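Local coordinates for protein LacI family sugar-binding transcriptional regulator (Enterococcus faecalis V583, PDB 4RK0) that binds ribose in a periplasmic binding protein-like pocket and probably controls transcription by attaching to regulatory DNA as a sugar-responsive repressor, at residues Y34-I39 with L243-I248. Sequence-based numbering, arbitrary orientation.
Sequences YKENFI and LLLERI
Ile-248 N donates to Leu-244 O at 3.0 Å, a bond that secures the helical turn carrying Leu-245 and Ile-248, both of which touch Phe-38. No hydrogen bond joins 34-39 to 243-248; the contact is made by apolar groups. Leu-245 forks between two partners. Its CD2 methyl sits over the centre of the Phe-38 ring, a CH-pi contact with CD2 3.4 Å from the ring centroid and only 12° off the normal. CD2 is displaced slightly toward the far end of the ring: it is 3.4 Å from Phe-38 CZ but 3.9 Å from Phe-38 CG. The CD1 methyl instead lies alongside the aliphatic part of Glu-36, 3.9 Å from its CG. A bend in the Glu-36 chain (chi2 -108°) carries the carboxylate past this methyl, at the exposed margin of the contact. Ile-248 CD1 approaches the same ring obliquely, 4.2 Å from Phe-38 CE2. With CG beside the backbone N and anti to the carbonyl carbon (chi1 -80°), the Phe-38 ring is put where one face meets Leu-245 CD2; the two side chains overlap along their lengths, not end on. The turn that presents the ring is a Schellman motif ending helix 20-35: Asn-37, with positive phi, is its C-prime residue, Asn-37 N bonds Tyr-34 O at 3.3 Å, and Phe-38 N returns to Leu-33 O. This helix is the connection of the beta-alpha-beta crossover between parallel strands 9-14 and 39-44 of a periplasmic binding protein-like domain, and the contact sets its C-terminal end beside helix 233-249. Phe-38 and Ile-248 both also touch Ile-10 of strand 9-14, while Leu-245 packs on Val-32 and Leu-33. Phe-38 O accepts a hydrogen bond from Tyr-55 OH of the second subunit, bringing the turn to the dimer interface.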
loop_
_atom_site.group_PDB
_atom_site.type_symbol
_atom_site.label_atom_id
_atom_site.label_comp_id
_atom_site.label_asym_id
_atom_site.label_seq_id
_atom_site.Cartn_x
_atom_site.Cartn_y
_atom_site.Cartn_z
ATOM N N TYR A 34 15.982 -5.827 -9.632
ATOM C CA TYR A 34 16.935 -4.685 -9.646
ATOM C C TYR A 34 18.360 -5.139 -9.800
ATOM O O TYR A 34 19.159 -4.509 -10.500
ATOM C CB TYR A 34 16.883 -3.851 -8.356
ATOM C CG TYR A 34 15.817 -2.790 -8.297
ATOM C CD1 TYR A 34 14.660 -2.898 -9.043
ATOM C CD2 TYR A 34 15.955 -1.674 -7.466
ATOM C CE1 TYR A 34 13.675 -1.931 -8.991
ATOM C CE2 TYR A 34 14.961 -0.706 -7.403
ATOM C CZ TYR A 34 13.817 -0.844 -8.164
ATOM O OH TYR A 34 12.810 0.107 -8.121
ATOM N N LYS A 35 18.672 -6.230 -9.140
ATOM C CA LYS A 35 20.048 -6.715 -9.112
ATOM C C LYS A 35 20.486 -7.261 -10.460
ATOM O O LYS A 35 21.685 -7.352 -10.719
ATOM C CB LYS A 35 20.225 -7.755 -8.022
ATOM C CG LYS A 35 19.941 -7.199 -6.636
ATOM C CD LYS A 35 20.570 -8.007 -5.513
ATOM C CE LYS A 35 20.282 -7.349 -4.169
ATOM N NZ LYS A 35 21.227 -7.767 -3.099
ATOM N N GLU A 36 19.531 -7.583 -11.333
ATOM C CA GLU A 36 19.848 -8.153 -12.641
ATOM C C GLU A 36 19.501 -7.226 -13.779
ATOM O O GLU A 36 19.555 -7.630 -14.947
ATOM C CB GLU A 36 19.107 -9.453 -12.778
ATOM C CG GLU A 36 19.384 -10.435 -11.653
ATOM C CD GLU A 36 20.228 -11.610 -12.091
ATOM O OE1 GLU A 36 19.825 -12.298 -13.054
ATOM O OE2 GLU A 36 21.277 -11.856 -11.461
ATOM N N ASN A 37 19.144 -5.977 -13.445
ATOM C CA ASN A 37 18.744 -4.952 -14.425
ATOM C C ASN A 37 17.481 -5.308 -15.233
ATOM O O ASN A 37 17.323 -4.876 -16.384
ATOM C CB ASN A 37 19.912 -4.570 -15.357
ATOM C CG ASN A 37 20.966 -3.730 -14.662
ATOM O OD1 ASN A 37 22.160 -3.932 -14.878
ATOM N ND2 ASN A 37 20.535 -2.780 -13.823
ATOM N N PHE A 38 16.581 -6.076 -14.613
ATOM C CA PHE A 38 15.237 -6.292 -15.174
ATOM C C PHE A 38 14.288 -5.193 -14.737
ATOM O O PHE A 38 14.370 -4.707 -13.598
ATOM C CB PHE A 38 14.692 -7.650 -14.763
ATOM C CG PHE A 38 15.242 -8.781 -15.583
ATOM C CD1 PHE A 38 16.537 -9.238 -15.364
ATOM C CD2 PHE A 38 14.471 -9.383 -16.600
ATOM C CE1 PHE A 38 17.060 -10.278 -16.117
ATOM C CE2 PHE A 38 14.992 -10.426 -17.355
ATOM C CZ PHE A 38 16.286 -10.875 -17.109
ATOM N N ILE A 39 13.400 -4.790 -15.644
ATOM C CA ILE A 39 12.388 -3.799 -15.318
ATOM C C ILE A 39 11.009 -4.471 -15.122
ATOM O O ILE A 39 10.685 -5.462 -15.772
ATOM C CB ILE A 39 12.335 -2.642 -16.347
ATOM C CG1 ILE A 39 11.953 -3.135 -17.732
ATOM C CG2 ILE A 39 13.678 -1.927 -16.419
ATOM C CD1 ILE A 39 11.769 -2.020 -18.741
ATOM N N LEU A 243 12.905 -17.725 -9.074
ATOM C CA LEU A 243 12.543 -18.868 -9.900
ATOM C C LEU A 243 12.227 -18.498 -11.320
ATOM O O LEU A 243 12.570 -19.244 -12.232
ATOM C CB LEU A 243 11.398 -19.638 -9.282
ATOM C CG LEU A 243 11.734 -20.474 -8.055
ATOM C CD1 LEU A 243 10.498 -21.237 -7.673
ATOM C CD2 LEU A 243 12.890 -21.435 -8.298
ATOM N N LEU A 244 11.633 -17.328 -11.547
ATOM C CA LEU A 244 11.321 -16.931 -12.916
ATOM C C LEU A 244 12.585 -16.589 -13.662
ATOM O O LEU A 244 12.753 -16.977 -14.806
ATOM C CB LEU A 244 10.346 -15.746 -12.966
ATOM C CG LEU A 244 9.973 -15.203 -14.347
ATOM C CD1 LEU A 244 9.298 -16.271 -15.206
ATOM C CD2 LEU A 244 9.035 -14.010 -14.175
ATOM N N LEU A 245 13.478 -15.841 -13.032
ATOM C CA LEU A 245 14.734 -15.497 -13.709
ATOM C C LEU A 245 15.583 -16.736 -14.016
ATOM O O LEU A 245 16.355 -16.739 -14.998
ATOM C CB LEU A 245 15.519 -14.480 -12.888
ATOM C CG LEU A 245 15.009 -13.034 -13.007
ATOM C CD1 LEU A 245 15.865 -12.125 -12.135
ATOM C CD2 LEU A 245 15.024 -12.538 -14.442
ATOM N N GLU A 246 15.413 -17.786 -13.214
ATOM C CA GLU A 246 16.092 -19.051 -13.468
ATOM C C GLU A 246 15.595 -19.705 -14.738
ATOM O O GLU A 246 16.376 -20.333 -15.440
ATOM C CB GLU A 246 15.884 -20.035 -12.325
ATOM C CG GLU A 246 16.904 -19.951 -11.199
ATOM C CD GLU A 246 16.536 -20.815 -9.994
ATOM O OE1 GLU A 246 15.601 -21.644 -10.080
ATOM O OE2 GLU A 246 17.175 -20.651 -8.937
ATOM N N ARG A 247 14.297 -19.595 -15.022
ATOM C CA ARG A 247 13.759 -20.178 -16.245
ATOM C C ARG A 247 14.167 -19.319 -17.444
ATOM O O ARG A 247 14.482 -19.821 -18.509
ATOM C CB ARG A 247 12.244 -20.379 -16.135
ATOM C CG ARG A 247 11.629 -21.023 -17.364
ATOM C CD ARG A 247 10.194 -21.504 -17.082
ATOM N NE ARG A 247 10.131 -22.467 -15.972
ATOM C CZ ARG A 247 10.478 -23.753 -16.045
ATOM N NH1 ARG A 247 10.945 -24.262 -17.183
ATOM N NH2 ARG A 247 10.379 -24.536 -14.975
ATOM N N ILE A 248 14.197 -18.020 -17.259
ATOM C CA ILE A 248 14.602 -17.127 -18.332
ATOM C C ILE A 248 16.021 -17.501 -18.754
ATOM O O ILE A 248 16.325 -17.502 -19.926
ATOM C CB ILE A 248 14.470 -15.645 -17.931
ATOM C CG1 ILE A 248 12.991 -15.243 -17.964
ATOM C CG2 ILE A 248 15.259 -14.747 -18.866
ATOM C CD1 ILE A 248 12.705 -13.915 -17.312
#